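Local coordinates for protein serpin B3 (Homo sapiens, PDB 4ZK3) that belongs to the serpin family of protease inhibitors and, as Pso p27, forms large aggregates associated with psoriasis, at residues E24-Y29 / F287-S292; G44-T49 / D313-T318; V134-A139 / G166-N171; W186-N191 / Q215-H220; D226-V231 / L247-D252. All coordinates share one frame; numbering follows the deposited sequence.

Contact 1. Residues E24-Y29 / F287-S292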
# COMPACT_ATOMS: atom_id res chain seq x y z
N GLU A 24 7.33 7.75 -13.97
CA GLU A 24 8.12 7.33 -12.81
C GLU A 24 8.69 5.91 -13.02
O GLU A 24 8.00 5.01 -13.45
CB GLU A 24 7.26 7.37 -11.53
CG GLU A 24 6.71 8.76 -11.16
CD GLU A 24 7.80 9.77 -10.81
OE1 GLU A 24 8.77 9.36 -10.11
OE2 GLU A 24 7.68 10.96 -11.22
N ASN A 25 9.97 5.76 -12.77
CA ASN A 25 10.62 4.47 -12.86
C ASN A 25 10.16 3.56 -11.70
O ASN A 25 9.67 2.45 -11.91
CB ASN A 25 12.13 4.64 -12.82
CG ASN A 25 12.67 5.54 -13.95
OD1 ASN A 25 12.01 5.79 -14.97
ND2 ASN A 25 13.87 6.01 -13.75
N ASN A 26 10.31 4.05 -10.48
CA ASN A 26 9.89 3.29 -9.27
C ASN A 26 8.41 3.42 -8.96
O ASN A 26 7.81 4.51 -9.22
CB ASN A 26 10.68 3.77 -8.07
CG ASN A 26 12.13 3.63 -8.32
OD1 ASN A 26 12.50 2.86 -9.17
ND2 ASN A 26 12.96 4.32 -7.56
N ILE A 27 7.86 2.37 -8.33
CA ILE A 27 6.45 2.30 -7.96
C ILE A 27 6.46 1.79 -6.48
O ILE A 27 7.21 0.92 -6.12
CB ILE A 27 5.70 1.29 -8.86
CG1 ILE A 27 5.54 1.86 -10.30
CG2 ILE A 27 4.36 0.86 -8.25
CD1 ILE A 27 5.07 0.78 -11.26
N PHE A 28 5.69 2.43 -5.61
CA PHE A 28 5.57 1.94 -4.24
C PHE A 28 4.29 2.50 -3.62
O PHE A 28 3.99 3.72 -3.72
CB PHE A 28 6.83 2.23 -3.44
CG PHE A 28 6.78 1.66 -2.10
CD1 PHE A 28 7.01 0.30 -1.91
CD2 PHE A 28 6.41 2.45 -1.02
CE1 PHE A 28 6.90 -0.27 -0.64
CE2 PHE A 28 6.26 1.88 0.26
CZ PHE A 28 6.53 0.53 0.45
N TYR A 29 3.49 1.60 -3.02
CA TYR A 29 2.16 1.95 -2.54
C TYR A 29 1.68 0.87 -1.56
O TYR A 29 2.27 -0.24 -1.49
CB TYR A 29 1.14 2.09 -3.66
CG TYR A 29 0.87 0.83 -4.49
CD1 TYR A 29 1.73 0.48 -5.56
CD2 TYR A 29 -0.29 0.09 -4.32
CE1 TYR A 29 1.49 -0.67 -6.33
CE2 TYR A 29 -0.54 -1.04 -5.08
CZ TYR A 29 0.36 -1.43 -6.09
OH TYR A 29 0.06 -2.52 -6.90
N PHE A 287 18.18 1.25 -0.39
CA PHE A 287 17.39 2.07 -1.29
C PHE A 287 16.25 2.78 -0.57
O PHE A 287 15.82 2.36 0.52
CB PHE A 287 16.85 1.27 -2.51
CG PHE A 287 15.79 0.20 -2.18
CD1 PHE A 287 14.43 0.51 -2.19
CD2 PHE A 287 16.15 -1.09 -2.01
CE1 PHE A 287 13.48 -0.50 -2.01
CE2 PHE A 287 15.23 -2.08 -1.79
CZ PHE A 287 13.88 -1.79 -1.77
N LYS A 288 15.74 3.80 -1.22
CA LYS A 288 14.64 4.60 -0.71
C LYS A 288 13.72 4.91 -1.84
O LYS A 288 14.17 5.38 -2.88
CB LYS A 288 15.20 5.88 -0.14
CG LYS A 288 14.18 6.90 0.36
CD LYS A 288 14.84 8.13 0.95
CE LYS A 288 15.46 7.80 2.29
NZ LYS A 288 16.14 8.99 2.86
N VAL A 289 12.44 4.64 -1.69
CA VAL A 289 11.48 5.02 -2.69
C VAL A 289 10.36 5.88 -2.06
O VAL A 289 9.77 5.49 -1.04
CB VAL A 289 10.87 3.77 -3.35
CG1 VAL A 289 9.71 4.13 -4.27
CG2 VAL A 289 11.94 2.99 -4.12
N GLU A 290 10.00 6.97 -2.74
CA GLU A 290 8.96 7.84 -2.32
C GLU A 290 8.09 8.16 -3.51
O GLU A 290 8.57 8.66 -4.50
CB GLU A 290 9.60 9.09 -1.76
CG GLU A 290 10.59 8.80 -0.66
CD GLU A 290 11.04 10.06 0.08
OE1 GLU A 290 12.25 10.32 0.11
OE2 GLU A 290 10.17 10.76 0.68
N GLU A 291 6.83 7.79 -3.47
CA GLU A 291 5.97 8.11 -4.61
C GLU A 291 4.60 8.62 -4.19
O GLU A 291 4.08 8.26 -3.10
CB GLU A 291 5.79 6.88 -5.49
CG GLU A 291 7.06 6.22 -6.02
CD GLU A 291 7.85 7.02 -7.05
OE1 GLU A 291 7.28 7.86 -7.80
OE2 GLU A 291 9.04 6.78 -7.08
N SER A 292 4.00 9.40 -5.07
CA SER A 292 2.64 9.93 -4.92
C SER A 292 1.70 9.50 -6.03
O SER A 292 2.10 9.41 -7.15
CB SER A 292 2.69 11.45 -4.93
OG SER A 292 3.47 11.91 -3.85
O HOH W 1 10.21 7.36 -9.34
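V289 and E291 of strand 287-292 meet E24, N26 and the base of F28. The apolar part is small. V289 CG1 lies 3.5 Å from F28 CB and also touches N26 CB. Chi1 of F28 (-175°) sets CG anti to the backbone N; the valine meets CB, and the ring beyond packs on A332 and V334. V289 CG2, the other branch, sits 3.8 Å from N26 ND2, an amide nitrogen already bound to S389 O; N26 OD1 takes the S388 backbone N.

The polar part brings acceptors together. The E291 chain is bent at chi2, and its CD comes within 3.3 Å of N26 O. Its OE1 is 3.1 Å from E24 OE1, with the two carboxylate planes 49° apart. One water bridges the two carboxylates, donating to E24 OE1 and to E291 OE2, each at 2.6 Å. Such closeness of like charges would be expected to raise the proton affinity of one of them, though E24 is poorly ordered and the detail deserves caution. F28 N is hydrogen-bonded to Y293 OH.

The strands cross at 74°, with axes 6.5 Å apart at their closest. They are not edge partners: 27-29 pairs with 380-387, and 287-292 pairs with 325-336. This is face-to-face packing of two beta layers, as between sheets A and B of the serpin fold.

Contact 2. Residues G44-T49 / D313-T318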
# COMPACT_ATOMS: atom_id res chain seq x y z
N GLY A 44 -20.83 4.14 3.50
CA GLY A 44 -21.85 5.17 3.37
C GLY A 44 -22.49 5.26 1.99
O GLY A 44 -23.33 6.15 1.75
N ALA A 45 -22.09 4.38 1.07
CA ALA A 45 -22.57 4.41 -0.32
C ALA A 45 -23.87 3.57 -0.46
O ALA A 45 -24.13 2.69 0.37
CB ALA A 45 -21.50 3.87 -1.27
N LYS A 46 -24.66 3.85 -1.49
CA LYS A 46 -25.84 3.05 -1.78
C LYS A 46 -25.88 2.63 -3.23
O LYS A 46 -25.20 3.19 -4.09
CB LYS A 46 -27.13 3.84 -1.54
CG LYS A 46 -27.36 4.41 -0.17
CD LYS A 46 -27.63 3.33 0.85
CE LYS A 46 -28.00 3.97 2.17
NZ LYS A 46 -27.85 2.99 3.27
N ASP A 47 -26.77 1.67 -3.48
CA ASP A 47 -27.19 1.30 -4.83
C ASP A 47 -25.99 1.10 -5.69
O ASP A 47 -25.07 0.33 -5.34
CB ASP A 47 -28.11 2.38 -5.47
CG ASP A 47 -29.44 2.53 -4.73
OD1 ASP A 47 -29.79 1.66 -3.91
OD2 ASP A 47 -30.12 3.56 -4.96
N ASN A 48 -25.96 1.83 -6.79
CA ASN A 48 -24.94 1.62 -7.79
C ASN A 48 -23.57 2.13 -7.36
O ASN A 48 -22.53 1.54 -7.75
CB ASN A 48 -25.36 2.33 -9.06
CG ASN A 48 -24.95 1.58 -10.30
OD1 ASN A 48 -25.17 0.36 -10.39
ND2 ASN A 48 -24.35 2.30 -11.26
N THR A 49 -23.57 3.24 -6.59
CA THR A 49 -22.33 3.88 -6.10
C THR A 49 -21.59 2.76 -5.32
O THR A 49 -20.43 2.44 -5.62
CB THR A 49 -22.61 5.16 -5.25
OG1 THR A 49 -23.06 6.24 -6.08
CG2 THR A 49 -21.34 5.69 -4.63
N ASP A 313 -24.32 8.29 -4.92
CA ASP A 313 -25.21 8.11 -3.80
C ASP A 313 -24.39 7.69 -2.55
O ASP A 313 -24.04 6.51 -2.41
CB ASP A 313 -26.32 7.10 -4.11
CG ASP A 313 -27.37 7.01 -3.00
OD1 ASP A 313 -27.19 7.60 -1.90
OD2 ASP A 313 -28.39 6.33 -3.19
N LEU A 314 -24.18 8.67 -1.67
CA LEU A 314 -23.45 8.56 -0.41
C LEU A 314 -24.40 8.97 0.66
O LEU A 314 -24.01 9.52 1.71
CB LEU A 314 -22.26 9.52 -0.45
CG LEU A 314 -21.07 9.06 -1.30
CD1 LEU A 314 -19.90 10.06 -1.27
CD2 LEU A 314 -20.61 7.69 -0.82
N SER A 315 -25.68 8.70 0.43
CA SER A 315 -26.74 9.10 1.34
C SER A 315 -26.66 8.32 2.63
O SER A 315 -27.31 8.68 3.65
CB SER A 315 -28.11 8.87 0.67
OG SER A 315 -28.36 7.51 0.41
N GLY A 316 -25.87 7.23 2.63
CA GLY A 316 -25.59 6.51 3.89
C GLY A 316 -24.68 7.28 4.87
O GLY A 316 -24.53 6.91 6.06
N MET A 317 -24.07 8.34 4.38
CA MET A 317 -23.21 9.19 5.23
C MET A 317 -24.03 10.24 5.96
O MET A 317 -23.71 10.58 7.11
CB MET A 317 -22.16 9.90 4.40
CG MET A 317 -21.07 8.97 3.91
SD MET A 317 -19.77 9.85 3.05
CE MET A 317 -18.63 8.58 2.58
N THR A 318 -25.06 10.76 5.28
CA THR A 318 -25.79 11.94 5.71
C THR A 318 -27.27 11.73 5.91
O THR A 318 -27.87 12.45 6.68
CB THR A 318 -25.56 13.10 4.71
OG1 THR A 318 -25.73 12.61 3.37
CG2 THR A 318 -24.10 13.65 4.82
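The side chains of K46 and D313 cross obliquely, with K46 CB 3.2 Å from D313 OD2. K46 bends at chi2 (-70°), and the chain then runs past S315 and over G316, CG lying 3.3 Å from S315 OG and CE touching G316 CA. Its ammonium does not return to the aspartate: NZ stays 7.0 Å from D313 OD1. That oxygen is held from within its own segment, by S315 OG through the syn lone pair and by S315 N nearly along its C-O axis. The second bond makes an Asx turn, which leads into the short, weakly bonded helix 315-318; the contact ties this turn to the start of helix 47-57, plain packing far from the centre of the molecule. On the other oxygen of D313, D47 OD2 approaches to 3.7 Å with the carboxylate planes 85° apart, which may make full charge on both less favourable.

T49, in the first turn of helix 47-57, turns OG1 to accept from D313 N at 2.7 Å, and K46 N donates to D313 O at 2.9 Å; D313 is thus gripped at both ends of its backbone. Beside it L314 CD2 packs on A45 CB (3.9 Å). M317 CG rests against G44 CA.

Contact 3. Residues V134-A139 / G166-N171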
# COMPACT_ATOMS: atom_id res chain seq x y z
N VAL A 134 -13.19 19.94 11.94
CA VAL A 134 -12.30 21.04 11.54
C VAL A 134 -13.09 22.08 10.76
O VAL A 134 -14.24 21.83 10.32
CB VAL A 134 -11.08 20.52 10.74
CG1 VAL A 134 -10.40 19.44 11.58
CG2 VAL A 134 -11.50 19.93 9.39
N ASP A 135 -12.50 23.27 10.64
CA ASP A 135 -13.14 24.42 10.03
C ASP A 135 -12.77 24.55 8.58
O ASP A 135 -11.92 25.38 8.21
CB ASP A 135 -12.75 25.70 10.80
CG ASP A 135 -13.67 26.93 10.50
OD1 ASP A 135 -14.38 27.00 9.47
OD2 ASP A 135 -13.63 27.84 11.34
N PHE A 136 -13.39 23.74 7.73
CA PHE A 136 -13.10 23.75 6.31
C PHE A 136 -13.74 25.04 5.75
O PHE A 136 -13.22 25.62 4.82
CB PHE A 136 -13.70 22.55 5.51
CG PHE A 136 -13.00 21.18 5.71
CD1 PHE A 136 -11.65 21.00 5.45
CD2 PHE A 136 -13.75 20.06 6.10
CE1 PHE A 136 -11.03 19.76 5.61
CE2 PHE A 136 -13.14 18.83 6.28
CZ PHE A 136 -11.78 18.69 6.03
N ALA A 137 -14.89 25.44 6.31
CA ALA A 137 -15.67 26.54 5.72
C ALA A 137 -14.86 27.80 5.72
O ALA A 137 -14.70 28.42 4.70
CB ALA A 137 -16.98 26.77 6.47
N ASN A 138 -14.32 28.16 6.88
CA ASN A 138 -13.59 29.40 6.98
C ASN A 138 -12.09 29.26 6.94
O ASN A 138 -11.43 30.26 6.91
CB ASN A 138 -13.92 30.11 8.28
CG ASN A 138 -15.40 30.15 8.53
OD1 ASN A 138 -15.87 29.68 9.58
ND2 ASN A 138 -16.15 30.63 7.57
N ALA A 139 -11.54 28.05 6.96
CA ALA A 139 -10.09 27.89 7.09
C ALA A 139 -9.62 26.61 6.40
O ALA A 139 -9.04 25.73 7.02
CB ALA A 139 -9.76 27.91 8.57
N GLY A 166 -4.93 22.79 -3.56
CA GLY A 166 -5.75 22.50 -4.70
C GLY A 166 -6.82 21.51 -4.35
O GLY A 166 -7.86 21.48 -4.98
N ASN A 167 -6.62 20.70 -3.33
CA ASN A 167 -7.58 19.57 -3.12
C ASN A 167 -8.65 19.84 -2.06
O ASN A 167 -9.66 19.17 -2.08
CB ASN A 167 -6.81 18.27 -2.81
CG ASN A 167 -5.93 17.82 -3.97
OD1 ASN A 167 -4.72 18.06 -3.97
ND2 ASN A 167 -6.51 17.16 -4.95
N ILE A 168 -8.37 20.74 -1.11
CA ILE A 168 -9.30 21.15 -0.05
C ILE A 168 -9.74 22.62 -0.31
O ILE A 168 -8.92 23.47 -0.64
CB ILE A 168 -8.66 21.10 1.36
CG1 ILE A 168 -8.17 19.70 1.73
CG2 ILE A 168 -9.64 21.58 2.39
CD1 ILE A 168 -9.16 18.65 1.31
N GLY A 169 -11.03 22.89 -0.10
CA GLY A 169 -11.67 24.20 -0.36
C GLY A 169 -12.68 24.52 0.73
O GLY A 169 -12.92 23.69 1.64
N SER A 170 -13.29 25.71 0.70
CA SER A 170 -14.22 26.09 1.79
C SER A 170 -15.54 25.34 1.64
O SER A 170 -16.35 25.29 2.57
CB SER A 170 -14.48 27.59 1.80
OG SER A 170 -14.92 27.91 0.51
N ASN A 171 -15.76 24.76 0.47
CA ASN A 171 -16.89 23.87 0.34
C ASN A 171 -16.63 22.34 0.72
O ASN A 171 -17.51 21.51 0.62
CB ASN A 171 -17.44 24.02 -1.05
CG ASN A 171 -16.46 23.55 -2.07
OD1 ASN A 171 -15.23 23.67 -1.87
ND2 ASN A 171 -16.98 22.98 -3.15
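F136 and A137 meet I168 and S170 in a surface contact between the loops entering and leaving the region of helix 140-153: one follows strand 130-134, the other leads to strand 174-185. Backbone does much of the touching. F136 O points at S170 CA, 3.2 Å away, in a CA-H...O contact nearly straight at the hydrogen (166°). A137 CA returns the same kind of contact to S170 O at 3.5 Å. A137 O is also only 3.0 Å from S170 CB, tight for a carbon and an oxygen.

The loop pair brackets what serpins call helix F, the helix laid across the face of sheet A, so the contact joins the two ends of that excursion. A139 occupies the N-cap position of the helix. Just before it an Asx motif orders the turn: D135 OD1 accepts from N138 N at 2.8 Å, with the donor 40° out of the carboxylate plane. E110 OE1 takes A137 N from the neighbouring strand.

F136 is the buried side chain here. Its first torsion carries CG to the side of the backbone N. The ring meets I168 obliquely, the CG2 branch of the isoleucine coming 3.7 Å from F136 CD1. V134 CG2 stands over the centre of one ring face, 3.5 Å above the plane. I147 of the helix and V175 of strand 174-185 also line the phenyl group, and V175 touches I168 as well.

Contact 4. Residues W186-N191 / Q215-H220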
# COMPACT_ATOMS: atom_id res chain seq x y z
N TRP A 186 15.47 -6.84 10.21
CA TRP A 186 15.68 -8.10 9.52
C TRP A 186 15.92 -9.10 10.57
O TRP A 186 16.51 -8.79 11.58
CB TRP A 186 16.92 -8.05 8.62
CG TRP A 186 16.84 -7.15 7.49
CD1 TRP A 186 17.70 -6.12 7.23
CD2 TRP A 186 15.82 -7.08 6.45
NE1 TRP A 186 17.32 -5.44 6.10
CE2 TRP A 186 16.18 -6.01 5.59
CE3 TRP A 186 14.65 -7.81 6.18
CZ2 TRP A 186 15.41 -5.65 4.47
CZ3 TRP A 186 13.90 -7.47 5.09
CH2 TRP A 186 14.27 -6.40 4.24
N GLU A 187 15.46 -10.32 10.34
CA GLU A 187 15.82 -11.40 11.20
C GLU A 187 17.36 -11.65 11.22
O GLU A 187 17.93 -11.86 12.31
CB GLU A 187 15.08 -12.66 10.79
CG GLU A 187 15.60 -13.94 11.48
CD GLU A 187 14.77 -15.14 11.11
OE1 GLU A 187 14.80 -15.56 9.96
OE2 GLU A 187 14.01 -15.60 11.96
N LYS A 188 17.96 -11.67 10.02
CA LYS A 188 19.40 -11.68 9.81
C LYS A 188 19.87 -10.38 9.20
O LYS A 188 19.73 -10.12 7.97
CB LYS A 188 19.76 -12.81 8.89
CG LYS A 188 19.52 -14.18 9.52
CD LYS A 188 19.56 -15.34 8.52
CE LYS A 188 18.82 -16.59 9.03
NZ LYS A 188 18.54 -17.59 7.93
N LYS A 189 20.41 -9.52 10.05
CA LYS A 189 20.87 -8.22 9.62
C LYS A 189 22.04 -8.30 8.64
O LYS A 189 22.69 -9.30 8.53
CB LYS A 189 21.24 -7.38 10.81
CG LYS A 189 20.02 -7.02 11.62
CD LYS A 189 20.34 -6.01 12.70
CE LYS A 189 19.08 -5.70 13.49
NZ LYS A 189 19.28 -4.40 14.16
N PHE A 190 22.20 -7.27 7.82
CA PHE A 190 23.35 -7.18 6.97
C PHE A 190 24.47 -6.56 7.79
O PHE A 190 24.19 -5.77 8.65
CB PHE A 190 23.03 -6.29 5.79
CG PHE A 190 22.08 -6.90 4.81
CD1 PHE A 190 20.68 -6.78 4.99
CD2 PHE A 190 22.56 -7.61 3.70
CE1 PHE A 190 19.81 -7.34 4.07
CE2 PHE A 190 21.67 -8.18 2.78
CZ PHE A 190 20.29 -8.03 2.96
N ASN A 191 25.75 -6.90 7.51
CA ASN A 191 26.88 -6.14 8.11
C ASN A 191 27.27 -4.92 7.30
O ASN A 191 27.58 -5.03 6.10
CB ASN A 191 28.08 -7.04 8.27
CG ASN A 191 29.17 -6.40 9.16
OD1 ASN A 191 29.43 -5.18 9.08
ND2 ASN A 191 29.79 -7.21 10.02
N GLN A 215 25.13 -10.51 2.08
CA GLN A 215 25.19 -11.51 3.11
C GLN A 215 24.93 -12.88 2.49
O GLN A 215 24.34 -12.97 1.42
CB GLN A 215 24.19 -11.24 4.25
CG GLN A 215 22.72 -11.51 3.91
CD GLN A 215 21.80 -11.36 5.11
OE1 GLN A 215 21.03 -10.39 5.21
NE2 GLN A 215 21.89 -12.27 6.05
N TYR A 216 25.43 -13.91 3.17
CA TYR A 216 25.39 -15.32 2.76
C TYR A 216 24.67 -15.97 3.90
O TYR A 216 25.12 -15.90 5.03
CB TYR A 216 26.80 -15.94 2.62
CG TYR A 216 26.84 -17.34 2.00
CD1 TYR A 216 26.87 -17.50 0.61
CD2 TYR A 216 26.87 -18.51 2.79
CE1 TYR A 216 26.91 -18.76 0.03
CE2 TYR A 216 26.90 -19.78 2.22
CZ TYR A 216 26.92 -19.90 0.83
OH TYR A 216 26.94 -21.13 0.21
N THR A 217 23.52 -16.57 3.62
CA THR A 217 22.67 -17.18 4.65
C THR A 217 21.57 -18.01 3.98
O THR A 217 21.42 -17.97 2.76
CB THR A 217 22.10 -16.11 5.62
OG1 THR A 217 20.94 -16.61 6.30
CG2 THR A 217 21.72 -14.89 4.86
N SER A 218 20.87 -18.83 4.75
CA SER A 218 19.81 -19.61 4.14
C SER A 218 18.43 -18.94 4.28
O SER A 218 18.09 -18.38 5.31
CB SER A 218 19.79 -21.04 4.68
OG SER A 218 19.02 -21.11 5.82
N PHE A 219 17.65 -19.01 3.21
CA PHE A 219 16.39 -18.30 3.10
C PHE A 219 15.47 -19.24 2.36
O PHE A 219 15.98 -20.05 1.60
CB PHE A 219 16.56 -17.09 2.18
CG PHE A 219 17.31 -15.93 2.76
CD1 PHE A 219 16.81 -15.23 3.85
CD2 PHE A 219 18.48 -15.48 2.15
CE1 PHE A 219 17.50 -14.13 4.34
CE2 PHE A 219 19.15 -14.38 2.62
CZ PHE A 219 18.67 -13.70 3.71
N HIS A 220 14.16 -19.10 2.51
CA HIS A 220 13.23 -19.74 1.57
C HIS A 220 13.38 -19.11 0.19
O HIS A 220 13.33 -17.88 -0.00
CB HIS A 220 11.75 -19.65 2.03
CG HIS A 220 11.46 -20.43 3.27
ND1 HIS A 220 11.15 -19.84 4.47
CD2 HIS A 220 11.49 -21.76 3.51
CE1 HIS A 220 11.01 -20.77 5.40
NE2 HIS A 220 11.22 -21.94 4.85
O HOH W 2 17.19 -19.95 7.42
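Q215 sets its amide upright over one face of the F190 ring, an amide atom above the centre and the two planes 78° apart. The amide is probably turned over in the model, so whether O or N lies over the ring is not settled. The aliphatic part joins in, Q215 CG lying 3.7 Å from F190 CE2. K188 carries the rest. Its chain is extended beyond CG and passes beside T217. NZ donates to T217 OG1 at 3.1 Å and gives another bond to a water at 2.8 Å, which is also bonded to S218 OG. S218 O lies 2.8 Å from K188 NZ, and the F219 ring is at most a long, weak cation-pi partner. S218 OG has a second partner in E277.

The loop 186-191, leaving strand 174-185, thus lies against strand 206-224 near its pairing with strand 276-294. L282 of that strand touches F190, while W186 packs on Y236 beyond strand 229-235 and donates to T337 O.

Contact 5. Residues D226-V231 / L247-D252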
# COMPACT_ATOMS: atom_id res chain seq x y z
N ASP A 226 10.37 -20.51 -16.15
CA ASP A 226 9.06 -20.39 -16.78
C ASP A 226 8.73 -18.91 -17.04
O ASP A 226 8.34 -18.55 -18.15
CB ASP A 226 7.91 -21.10 -16.00
CG ASP A 226 7.70 -20.54 -14.58
OD1 ASP A 226 7.64 -19.31 -14.44
OD2 ASP A 226 7.55 -21.32 -13.60
N VAL A 227 8.89 -18.07 -16.01
CA VAL A 227 8.94 -16.60 -16.20
C VAL A 227 10.37 -16.10 -16.16
O VAL A 227 10.59 -14.89 -16.28
CB VAL A 227 8.09 -15.80 -15.18
CG1 VAL A 227 6.63 -15.88 -15.57
CG2 VAL A 227 8.31 -16.26 -13.76
N GLN A 228 11.31 -17.05 -16.01
CA GLN A 228 12.74 -16.84 -15.96
C GLN A 228 13.01 -15.84 -14.83
O GLN A 228 13.50 -14.75 -15.07
CB GLN A 228 13.29 -16.35 -17.33
CG GLN A 228 13.22 -17.34 -18.51
CD GLN A 228 11.79 -17.56 -19.03
OE1 GLN A 228 11.12 -16.63 -19.54
NE2 GLN A 228 11.30 -18.80 -18.90
N ALA A 229 12.63 -16.20 -13.62
CA ALA A 229 12.82 -15.32 -12.46
C ALA A 229 13.13 -16.15 -11.26
O ALA A 229 12.99 -17.38 -11.27
CB ALA A 229 11.55 -14.51 -12.21
N LYS A 230 13.56 -15.47 -10.21
CA LYS A 230 13.71 -16.07 -8.91
C LYS A 230 12.90 -15.33 -7.85
O LYS A 230 12.54 -14.13 -8.03
CB LYS A 230 15.16 -16.10 -8.52
CG LYS A 230 16.03 -16.98 -9.41
CD LYS A 230 17.48 -16.72 -9.07
CE LYS A 230 18.44 -17.53 -9.93
NZ LYS A 230 19.85 -17.17 -9.61
N VAL A 231 12.60 -16.05 -6.79
CA VAL A 231 11.83 -15.53 -5.62
C VAL A 231 12.55 -15.76 -4.32
O VAL A 231 13.00 -16.86 -4.07
CB VAL A 231 10.43 -16.17 -5.51
CG1 VAL A 231 9.62 -15.51 -4.41
CG2 VAL A 231 9.68 -15.94 -6.77
N LEU A 247 13.03 -11.35 -8.68
CA LEU A 247 14.16 -10.91 -9.49
C LEU A 247 14.19 -11.59 -10.86
O LEU A 247 14.36 -12.80 -10.91
CB LEU A 247 15.45 -11.25 -8.72
CG LEU A 247 16.73 -10.77 -9.40
CD1 LEU A 247 16.75 -9.23 -9.49
CD2 LEU A 247 17.93 -11.30 -8.67
N PRO A 248 13.97 -10.84 -11.96
CA PRO A 248 14.10 -11.51 -13.28
C PRO A 248 15.53 -12.05 -13.43
O PRO A 248 16.48 -11.40 -12.94
CB PRO A 248 13.84 -10.38 -14.28
CG PRO A 248 13.00 -9.38 -13.48
CD PRO A 248 13.51 -9.46 -12.09
N ASN A 249 15.68 -13.21 -14.08
CA ASN A 249 17.04 -13.81 -14.31
C ASN A 249 17.85 -12.93 -15.23
O ASN A 249 19.04 -12.80 -15.05
CB ASN A 249 16.97 -15.18 -14.95
CG ASN A 249 16.25 -16.18 -14.12
OD1 ASN A 249 16.22 -16.05 -12.90
ND2 ASN A 249 15.67 -17.21 -14.77
N GLU A 250 17.18 -12.32 -16.20
CA GLU A 250 17.81 -11.40 -17.16
C GLU A 250 17.50 -9.91 -16.90
O GLU A 250 16.37 -9.54 -16.60
CB GLU A 250 17.37 -11.77 -18.60
CG GLU A 250 17.88 -13.13 -19.06
CD GLU A 250 19.40 -13.25 -18.91
OE1 GLU A 250 20.11 -12.26 -19.22
OE2 GLU A 250 19.91 -14.31 -18.47
N ILE A 251 18.53 -9.08 -17.10
CA ILE A 251 18.57 -7.65 -16.79
C ILE A 251 17.34 -6.94 -17.31
O ILE A 251 16.83 -6.03 -16.66
CB ILE A 251 19.85 -6.95 -17.35
CG1 ILE A 251 21.11 -7.71 -16.89
CG2 ILE A 251 19.90 -5.46 -16.99
CD1 ILE A 251 22.32 -6.85 -16.57
N ASP A 252 16.84 -7.41 -18.43
CA ASP A 252 15.73 -6.79 -19.11
C ASP A 252 14.48 -7.61 -19.05
O ASP A 252 13.49 -7.30 -19.71
CB ASP A 252 16.12 -6.56 -20.60
CG ASP A 252 16.27 -7.88 -21.38
OD1 ASP A 252 16.84 -8.86 -20.85
OD2 ASP A 252 15.80 -7.92 -22.54
O HOH W 3 14.14 -12.76 -16.94
O HOH W 4 14.72 -19.13 -12.77
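Strands 229-231 and 247-248 run antiparallel, K230 and L247 forming a hydrogen-bonded pair: K230 N donates to L247 O and L247 N to K230 O, both at 2.9 Å. A229 and P248 follow as a non-hydrogen-bonded pair, CA atoms 4.1 Å apart, and then N249 N reaches Q228 O at 2.8 Å with a nearly straight N-H...O angle of 173°.

N249 carries most of the side-chain contact. Chi1 (-61°) puts its CG beside the backbone N; the amide beyond it lies across the Q228-A229 peptide, ND2 only 3.0 Å from Q228 C. ND2 donates to a water that in turn donates to A229 O. The other amide atom, OD1, is 3.6 Å from K230 CG, the two side chains crossing at about a right angle. It lies beside the aliphatic part of K230, which is extended beyond CG and whose ammonium goes to E362 O. Q228 O accepts from N249 N and from a second water, which E250 N also contacts at 3.2 Å; the Q228 side chain turns to K256. P248 and A229 share one face of the sheet, with helix 254-260 packed on the proline, and L247 and K230 share the other, with F363.

The arrangement is the open end of the hairpin 229-235/241-248 in serpin sheet B, entered through a G1 beta bulge at Q228 and A229 facing L224, where phi and psi of Q228 are both positive.

How the contacts relate
From the N terminus, 24-29 opens contact 1 and 44-49 opens contact 2. Contact 3 then closes a short loop around helix 140-153, followed in series by contact 4, round strand 196-201 and the first part of strand 206-224, and contact 5, within one hairpin. All three nest inside the long loops of contacts 1 and 2. Contact 1 closes at 287-292 and contact 2 only at 313-318, so these two cross. Contact 1 joins two beta layers near the middle of the molecule. Contacts 2 and 3 lie toward one end, centres about 22 Å apart; contacts 4 and 5, on neighbouring strands 206-224 and 229-235, lie toward the other, their centres about 49 Å from that of contact 3.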